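PDB 3NQK: uncharacterized protein from Bacteroides ovatus, which is of unknown function but combines a DUF4973 region of the E-set clan with a BT_3044-like C-terminal region, both rich in beta strands. Local coordinates for residues I29-K34 with V39-P44; L110-N115 with A150-V155. All blocks are in the same frame, centred on the assembly; numbering follows the deposited sequence.

Both contacts cross the space between the same two beta sheets, and their centres lie about 7 Å apart. Strands 38-48 and 107-115 are neighbours in one sheet, while strands 27-32 and 149-157 are neighbours in the other, so contact 1 and contact 2 are adjoining parts of a single sandwich core. Along the chain they come in series: 29-34 and 39-44 meet first, and 110-115 meets 150-155 later. Within the first sheet, probable hydrogen bonds from Thr-40 OG1 to Asp-113 OD1 and from Gln-42 NE2 to Asn-111 OD1 tie the two together. Residues assigned to both sequence families thus share one hydrophobic interior.

Contact 1 of 2, residues I29-K34 with V39-P44; sequences IYVRYK and VTYQLP
The carbonyl oxygen of Arg-32 meets the whole branched end of Val-39: CB and CG2 of Val-39 each lie 3.6 Å from Arg-32 O, a packing contact with no hydrogen bond. This meeting lies near the turn of a beta-arch, in which consecutive strands 27-32 and 38-48 enter opposite sheets of a beta-sandwich. The axes of segments 29-32 and 39-44 come no closer than 7.5 Å and run roughly antiparallel, at 151°, so side chains rather than backbone bonds join them. The guanidinium of Arg-32 leads away from the arch to a salt bridge with Asp-314 and a hydrogen bond with Asn-159.

Deeper in, Ile-29 covers the ring of Tyr-41. Its CG1 sits between the backbone N and the carbonyl carbon (chi1 69°), and the extended arm places CD1 over the ring centre. This CH-pi contact measures 3.5 Å from Ile-29 CD1 to the Tyr-41 centroid, only 12° off the ring normal. A long aliphatic chain suits this place because its terminal methyl can cover a flat aromatic face, while Phe-114 of the neighbouring strand also packs on Tyr-41. Val-31, beta-branched, uses a separate methyl for each neighbour: CG2 lies 4.1 Å from Val-39 CG1, and CG1 approaches Tyr-41 CD1 obliquely at 4.2 Å.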
ATOM      1  N   ILE A  29      -6.697  13.879   4.481  1.00 36.94           N
ATOM      2  CA  ILE A  29      -6.117  12.594   4.754  1.00 38.28           C
ATOM      3  C   ILE A  29      -7.067  11.718   5.568  1.00 40.23           C
ATOM      4  O   ILE A  29      -7.806  12.206   6.437  1.00 42.35           O
ATOM      5  CB  ILE A  29      -4.724  12.697   5.428  1.00 36.78           C
ATOM      6  CG1 ILE A  29      -4.821  13.216   6.838  1.00 41.63           C
ATOM      7  CG2 ILE A  29      -3.821  13.580   4.619  1.00 31.14           C
ATOM      8  CD1 ILE A  29      -3.470  13.228   7.539  1.00 40.49           C
ATOM      9  N   TYR A  30      -7.065  10.424   5.246  1.00 40.46           N
ATOM     10  CA  TYR A  30      -7.950   9.460   5.865  1.00 37.72           C
ATOM     11  C   TYR A  30      -7.184   8.592   6.809  1.00 38.37           C
ATOM     12  O   TYR A  30      -6.227   7.941   6.413  1.00 38.28           O
ATOM     13  CB  TYR A  30      -8.609   8.600   4.780  1.00 35.29           C
ATOM     14  CG  TYR A  30      -9.507   9.407   3.852  1.00 39.91           C
ATOM     15  CD1 TYR A  30     -10.833   9.664   4.191  1.00 40.52           C
ATOM     16  CD2 TYR A  30      -9.012   9.972   2.685  1.00 34.29           C
ATOM     17  CE1 TYR A  30     -11.651  10.426   3.375  1.00 38.60           C
ATOM     18  CE2 TYR A  30      -9.834  10.737   1.848  1.00 35.82           C
ATOM     19  CZ  TYR A  30     -11.153  10.959   2.208  1.00 41.01           C
ATOM     20  OH  TYR A  30     -11.982  11.727   1.406  1.00 41.85           O
ATOM     21  N   VAL A  31      -7.596   8.574   8.074  1.00 39.80           N
ATOM     22  CA  VAL A  31      -6.938   7.720   9.075  1.00 40.22           C
ATOM     23  C   VAL A  31      -7.951   6.831   9.752  1.00 40.40           C
ATOM     24  O   VAL A  31      -9.021   7.282  10.143  1.00 42.94           O
ATOM     25  CB  VAL A  31      -6.207   8.555  10.120  1.00 40.93           C
ATOM     26  CG1 VAL A  31      -5.394   9.624   9.435  1.00 46.08           C
ATOM     27  CG2 VAL A  31      -7.166   9.174  11.057  1.00 33.23           C
ATOM     28  N   ARG A  32      -7.635   5.554   9.861  1.00 41.35           N
ATOM     29  CA  ARG A  32      -8.569   4.606  10.445  1.00 42.43           C
ATOM     30  C   ARG A  32      -8.576   4.700  11.957  1.00 43.86           C
ATOM     31  O   ARG A  32      -7.522   4.726  12.587  1.00 46.16           O
ATOM     32  CB  ARG A  32      -8.245   3.169  10.005  1.00 42.41           C
ATOM     33  CG  ARG A  32      -9.023   2.094  10.792  1.00 44.41           C
ATOM     34  CD  ARG A  32      -8.898   0.698  10.166  1.00 45.85           C
ATOM     35  NE  ARG A  32     -10.083   0.335   9.372  1.00 54.63           N
ATOM     36  CZ  ARG A  32     -10.079   0.046   8.068  1.00 52.71           C
ATOM     37  NH1 ARG A  32      -8.958   0.061   7.370  1.00 57.25           N
ATOM     38  NH2 ARG A  32     -11.209  -0.277   7.465  1.00 61.33           N
ATOM     39  N   TYR A  33      -9.772   4.787  12.536  1.00 45.47           N
ATOM     40  CA  TYR A  33      -9.923   4.733  13.976  1.00 48.73           C
ATOM     41  C   TYR A  33      -9.807   3.284  14.394  1.00 53.54           C
ATOM     42  O   TYR A  33     -10.665   2.485  14.077  1.00 50.75           O
ATOM     43  CB  TYR A  33     -11.280   5.288  14.391  1.00 47.30           C
ATOM     44  CG  TYR A  33     -11.412   5.530  15.879  1.00 45.96           C
ATOM     45  CD1 TYR A  33     -11.484   4.465  16.782  1.00 42.21           C
ATOM     46  CD2 TYR A  33     -11.472   6.819  16.388  1.00 48.80           C
ATOM     47  CE1 TYR A  33     -11.600   4.687  18.165  1.00 45.34           C
ATOM     48  CE2 TYR A  33     -11.585   7.058  17.781  1.00 49.65           C
ATOM     49  CZ  TYR A  33     -11.650   5.993  18.652  1.00 48.36           C
ATOM     50  OH  TYR A  33     -11.766   6.229  20.009  1.00 46.54           O
ATOM     51  N   LYS A  34      -8.722   2.937  15.080  1.00 62.48           N
ATOM     52  CA  LYS A  34      -8.482   1.541  15.458  1.00 69.65           C
ATOM     53  C   LYS A  34      -8.689   1.273  16.946  1.00 75.44           C
ATOM     54  O   LYS A  34      -9.818   1.277  17.436  1.00 80.25           O
ATOM     55  CB  LYS A  34      -7.072   1.091  15.027  1.00 72.17           C
ATOM     56  CG  LYS A  34      -7.032   0.327  13.715  1.00 76.39           C
ATOM     57  CD  LYS A  34      -5.602  -0.146  13.372  1.00 82.39           C
ATOM     58  CE  LYS A  34      -4.677   1.045  13.042  1.00 83.55           C
ATOM     59  NZ  LYS A  34      -3.382   0.618  12.439  1.00 79.80           N
ATOM     60  N   VAL A  39      -3.450   6.014  16.155  1.00 58.88           N
ATOM     61  CA  VAL A  39      -3.081   5.649  14.802  1.00 56.39           C
ATOM     62  C   VAL A  39      -1.985   6.589  14.318  1.00 54.92           C
ATOM     63  O   VAL A  39      -1.926   7.751  14.731  1.00 57.04           O
ATOM     64  CB  VAL A  39      -4.309   5.714  13.857  1.00 55.95           C
ATOM     65  CG1 VAL A  39      -4.854   7.138  13.790  1.00 52.92           C
ATOM     66  CG2 VAL A  39      -3.958   5.184  12.443  1.00 53.85           C
ATOM     67  N   THR A  40      -1.097   6.082  13.481  1.00 51.76           N
ATOM     68  CA  THR A  40      -0.004   6.888  12.969  1.00 49.69           C
ATOM     69  C   THR A  40      -0.210   7.203  11.511  1.00 47.85           C
ATOM     70  O   THR A  40      -0.619   6.346  10.738  1.00 49.15           O
ATOM     71  CB  THR A  40       1.340   6.169  13.120  1.00 49.50           C
ATOM     72  OG1 THR A  40       1.578   5.884  14.498  1.00 51.96           O
ATOM     73  CG2 THR A  40       2.449   7.026  12.605  1.00 49.78           C
ATOM     74  N   TYR A  41       0.066   8.447  11.137  1.00 45.23           N
ATOM     75  CA  TYR A  41       0.046   8.840   9.751  1.00 43.59           C
ATOM     76  C   TYR A  41       1.425   9.292   9.334  1.00 43.96           C
ATOM     77  O   TYR A  41       2.052  10.112  10.002  1.00 45.01           O
ATOM     78  CB  TYR A  41      -0.949   9.963   9.521  1.00 42.53           C
ATOM     79  CG  TYR A  41      -1.074  10.346   8.073  1.00 46.62           C
ATOM     80  CD1 TYR A  41      -1.843   9.583   7.200  1.00 52.75           C
ATOM     81  CD2 TYR A  41      -0.401  11.449   7.562  1.00 46.23           C
ATOM     82  CE1 TYR A  41      -1.944   9.911   5.859  1.00 50.89           C
ATOM     83  CE2 TYR A  41      -0.509  11.793   6.229  1.00 53.35           C
ATOM     84  CZ  TYR A  41      -1.283  11.015   5.381  1.00 54.60           C
ATOM     85  OH  TYR A  41      -1.397  11.349   4.055  1.00 66.40           O
ATOM     86  N   GLN A  42       1.878   8.796   8.199  1.00 43.79           N
ATOM     87  CA  GLN A  42       3.190   9.116   7.711  1.00 43.09           C
ATOM     88  C   GLN A  42       3.113  10.070   6.527  1.00 43.36           C
ATOM     89  O   GLN A  42       2.556   9.728   5.471  1.00 44.95           O
ATOM     90  CB  GLN A  42       3.914   7.842   7.328  1.00 43.79           C
ATOM     91  CG  GLN A  42       4.073   6.884   8.502  1.00 48.94           C
ATOM     92  CD  GLN A  42       4.965   5.729   8.195  1.00 49.17           C
ATOM     93  OE1 GLN A  42       4.602   4.844   7.434  1.00 56.91           O
ATOM     94  NE2 GLN A  42       6.134   5.705   8.815  1.00 50.51           N
ATOM     95  N   LEU A  43       3.682  11.267   6.715  1.00 40.17           N
ATOM     96  CA  LEU A  43       3.679  12.306   5.710  1.00 38.99           C
ATOM     97  C   LEU A  43       5.075  12.497   5.154  1.00 40.47           C
ATOM     98  O   LEU A  43       5.994  12.875   5.870  1.00 37.91           O
ATOM     99  CB  LEU A  43       3.189  13.610   6.318  1.00 40.62           C
ATOM    100  CG  LEU A  43       3.155  14.815   5.402  1.00 37.88           C
ATOM    101  CD1 LEU A  43       2.281  14.536   4.205  1.00 36.74           C
ATOM    102  CD2 LEU A  43       2.649  16.031   6.184  1.00 38.87           C
ATOM    103  N   PRO A  44       5.245  12.215   3.871  1.00 42.13           N
ATOM    104  CA  PRO A  44       6.545  12.329   3.275  1.00 41.61           C
ATOM    105  C   PRO A  44       7.043  13.752   3.166  1.00 41.19           C
ATOM    106  O   PRO A  44       6.286  14.659   2.799  1.00 39.91           O
ATOM    107  CB  PRO A  44       6.337  11.753   1.879  1.00 41.62           C
ATOM    108  CG  PRO A  44       5.219  10.838   2.012  1.00 43.32           C
ATOM    109  CD  PRO A  44       4.344  11.375   3.066  1.00 42.32           C
TER

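Contact 2 of 2, residues L110-N115 with A150-V155; sequences LNIDFN and ALLKVV
Phe-114 turns one face of its ring to Val-154, whose CG1 stands 4.1 Å above the ring plane, displaced toward the rim. This is the face-to-face packing of a beta-sandwich: strand 107-115 belongs to one sheet, strand 149-157 to the other, and their inward side chains meet in the middle. The CA atoms of Phe-114 and Val-154 are 9.8 Å apart, and those of Ile-112 and Leu-152 11.1 Å, a spacing that leaves no backbone hydrogen bonds between the segments and must be filled by side chains from both sides.

Both valine methyls take part. While CG1 lies over the face, CG2 comes closest to the far end of the ring, 3.8 Å from Phe-114 CZ. Phenylalanine suits this place because its flat ring reaches about halfway across to the facing strand, so a compact beta-branched valine can meet it. The other face of the ring is covered from its own strand by Ile-112, whose CG2 sits 3.6 Å above the plane, again toward the rim, so the phenyl group is held between two aliphatic side chains.

Two residues earlier on each strand the balance changes, and neither partner is aromatic. Ile-112 and Leu-152 reach toward each other tip to tip, sharing the distance almost equally. In Ile-112 the CG1 branch lies beside the backbone N (chi1 -55°) and then runs out extended (chi2 -177°), carrying its end methyl across the core. Leu-129 of strand 125-133 packs against both, and Leu-152 also touches Leu-43, so leucines add to the apolar surroundings of this pair. The two tips meet with Ile-112 CD1 3.8 Å from Leu-152 CD1.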
ATOM      1  N   LEU A 110       7.631  11.947   8.094  1.00 39.24           N
ATOM      2  CA  LEU A 110       7.214  12.598   9.313  1.00 38.79           C
ATOM      3  C   LEU A 110       6.125  11.764   9.915  1.00 39.99           C
ATOM      4  O   LEU A 110       5.012  11.737   9.418  1.00 39.46           O
ATOM      5  CB  LEU A 110       6.684  14.005   9.020  1.00 36.78           C
ATOM      6  CG  LEU A 110       6.210  14.827  10.226  1.00 38.16           C
ATOM      7  CD1 LEU A 110       7.367  15.240  11.105  1.00 32.01           C
ATOM      8  CD2 LEU A 110       5.452  16.041   9.759  1.00 38.66           C
ATOM      9  N   ASN A 111       6.461  11.023  10.952  1.00 44.29           N
ATOM     10  CA  ASN A 111       5.487  10.209  11.640  1.00 44.30           C
ATOM     11  C   ASN A 111       4.625  11.060  12.559  1.00 44.62           C
ATOM     12  O   ASN A 111       5.088  11.528  13.601  1.00 47.88           O
ATOM     13  CB  ASN A 111       6.188   9.121  12.433  1.00 46.19           C
ATOM     14  CG  ASN A 111       6.977   8.193  11.556  1.00 48.01           C
ATOM     15  OD1 ASN A 111       6.429   7.545  10.678  1.00 59.47           O
ATOM     16  ND2 ASN A 111       8.273   8.141  11.772  1.00 57.15           N
ATOM     17  N   ILE A 112       3.391  11.313  12.130  1.00 42.56           N
ATOM     18  CA  ILE A 112       2.419  12.012  12.941  1.00 40.55           C
ATOM     19  C   ILE A 112       1.593  10.988  13.674  1.00 41.36           C
ATOM     20  O   ILE A 112       0.890  10.202  13.051  1.00 40.23           O
ATOM     21  CB  ILE A 112       1.457  12.851  12.080  1.00 40.32           C
ATOM     22  CG1 ILE A 112       2.220  13.812  11.181  1.00 41.27           C
ATOM     23  CG2 ILE A 112       0.510  13.619  12.952  1.00 36.72           C
ATOM     24  CD1 ILE A 112       1.299  14.730  10.365  1.00 35.58           C
ATOM     25  N   ASP A 113       1.653  11.023  15.000  1.00 44.06           N
ATOM     26  CA  ASP A 113       0.925  10.080  15.852  1.00 47.87           C
ATOM     27  C   ASP A 113      -0.352  10.714  16.440  1.00 47.85           C
ATOM     28  O   ASP A 113      -0.289  11.622  17.270  1.00 48.66           O
ATOM     29  CB  ASP A 113       1.847   9.578  16.998  1.00 50.44           C
ATOM     30  CG  ASP A 113       2.971   8.688  16.496  1.00 57.31           C
ATOM     31  OD1 ASP A 113       2.737   7.916  15.537  1.00 65.62           O
ATOM     32  OD2 ASP A 113       4.086   8.763  17.048  1.00 62.69           O
ATOM     33  N   PHE A 114      -1.497  10.186  16.045  1.00 48.65           N
ATOM     34  CA  PHE A 114      -2.775  10.722  16.481  1.00 47.91           C
ATOM     35  C   PHE A 114      -3.366   9.910  17.616  1.00 50.12           C
ATOM     36  O   PHE A 114      -3.235   8.669  17.655  1.00 48.83           O
ATOM     37  CB  PHE A 114      -3.777  10.734  15.316  1.00 46.15           C
ATOM     38  CG  PHE A 114      -3.483  11.767  14.260  1.00 41.13           C
ATOM     39  CD1 PHE A 114      -3.695  13.109  14.510  1.00 42.67           C
ATOM     40  CD2 PHE A 114      -3.073  11.389  13.000  1.00 41.70           C
ATOM     41  CE1 PHE A 114      -3.450  14.062  13.527  1.00 45.46           C
ATOM     42  CE2 PHE A 114      -2.831  12.344  12.008  1.00 43.68           C
ATOM     43  CZ  PHE A 114      -3.010  13.670  12.279  1.00 41.67           C
ATOM     44  N   ASN A 115      -4.017  10.614  18.541  1.00 52.36           N
ATOM     45  CA  ASN A 115      -4.848   9.992  19.562  1.00 56.06           C
ATOM     46  C   ASN A 115      -6.275  10.492  19.370  1.00 54.45           C
ATOM     47  O   ASN A 115      -6.642  11.580  19.838  1.00 54.78           O
ATOM     48  CB  ASN A 115      -4.356  10.339  20.962  1.00 59.62           C
ATOM     49  CG  ASN A 115      -5.245   9.743  22.055  1.00 69.48           C
ATOM     50  OD1 ASN A 115      -5.495   8.534  22.079  1.00 82.98           O
ATOM     51  ND2 ASN A 115      -5.740  10.595  22.949  1.00 78.14           N
ATOM     52  N   ALA A 150       1.427  22.550   4.539  1.00 47.40           N
ATOM     53  CA  ALA A 150       0.543  21.410   4.396  1.00 45.06           C
ATOM     54  C   ALA A 150      -0.656  21.624   5.328  1.00 43.22           C
ATOM     55  O   ALA A 150      -0.490  21.835   6.524  1.00 45.31           O
ATOM     56  CB  ALA A 150       1.266  20.131   4.733  1.00 42.71           C
ATOM     57  N   LEU A 151      -1.850  21.669   4.760  1.00 41.29           N
ATOM     58  CA  LEU A 151      -3.054  21.845   5.561  1.00 39.11           C
ATOM     59  C   LEU A 151      -3.826  20.546   5.567  1.00 39.27           C
ATOM     60  O   LEU A 151      -4.637  20.258   4.652  1.00 39.96           O
ATOM     61  CB  LEU A 151      -3.893  22.993   5.026  1.00 37.12           C
ATOM     62  CG  LEU A 151      -3.148  24.337   4.976  1.00 43.33           C
ATOM     63  CD1 LEU A 151      -4.012  25.437   4.322  1.00 37.20           C
ATOM     64  CD2 LEU A 151      -2.693  24.756   6.381  1.00 39.31           C
ATOM     65  N   LEU A 152      -3.553  19.737   6.586  1.00 37.83           N
ATOM     66  CA  LEU A 152      -4.107  18.419   6.679  1.00 35.12           C
ATOM     67  C   LEU A 152      -5.522  18.418   7.302  1.00 36.35           C
ATOM     68  O   LEU A 152      -5.693  18.714   8.482  1.00 33.13           O
ATOM     69  CB  LEU A 152      -3.179  17.538   7.504  1.00 34.11           C
ATOM     70  CG  LEU A 152      -1.715  17.489   7.046  1.00 38.12           C
ATOM     71  CD1 LEU A 152      -0.963  16.446   7.835  1.00 34.30           C
ATOM     72  CD2 LEU A 152      -1.606  17.197   5.573  1.00 29.94           C
ATOM     73  N   LYS A 153      -6.528  18.078   6.486  1.00 36.45           N
ATOM     74  CA  LYS A 153      -7.891  17.848   6.985  1.00 35.11           C
ATOM     75  C   LYS A 153      -7.982  16.385   7.376  1.00 34.78           C
ATOM     76  O   LYS A 153      -8.097  15.498   6.517  1.00 36.45           O
ATOM     77  CB  LYS A 153      -8.921  18.189   5.899  1.00 36.12           C
ATOM     78  CG  LYS A 153     -10.417  18.162   6.347  1.00 36.06           C
ATOM     79  CD  LYS A 153     -11.329  18.192   5.123  1.00 36.65           C
ATOM     80  CE  LYS A 153     -12.758  18.046   5.473  1.00 48.30           C
ATOM     81  NZ  LYS A 153     -13.566  17.910   4.246  1.00 56.91           N
ATOM     82  N   VAL A 154      -7.891  16.128   8.666  1.00 37.64           N
ATOM     83  CA  VAL A 154      -7.821  14.774   9.178  1.00 36.87           C
ATOM     84  C   VAL A 154      -9.208  14.205   9.300  1.00 36.39           C
ATOM     85  O   VAL A 154     -10.038  14.743  10.015  1.00 36.43           O
ATOM     86  CB  VAL A 154      -7.129  14.747  10.555  1.00 39.61           C
ATOM     87  CG1 VAL A 154      -6.860  13.317  10.993  1.00 43.69           C
ATOM     88  CG2 VAL A 154      -5.824  15.543  10.509  1.00 35.80           C
ATOM     89  N   VAL A 155      -9.482  13.148   8.532  1.00 36.87           N
ATOM     90  CA  VAL A 155     -10.799  12.508   8.541  1.00 34.91           C
ATOM     91  C   VAL A 155     -10.681  11.068   9.041  1.00 36.28           C
ATOM     92  O   VAL A 155     -10.280  10.175   8.299  1.00 37.86           O
ATOM     93  CB  VAL A 155     -11.429  12.490   7.145  1.00 36.38           C
ATOM     94  CG1 VAL A 155     -12.795  11.843   7.195  1.00 33.19           C
ATOM     95  CG2 VAL A 155     -11.523  13.923   6.560  1.00 31.96           C
TER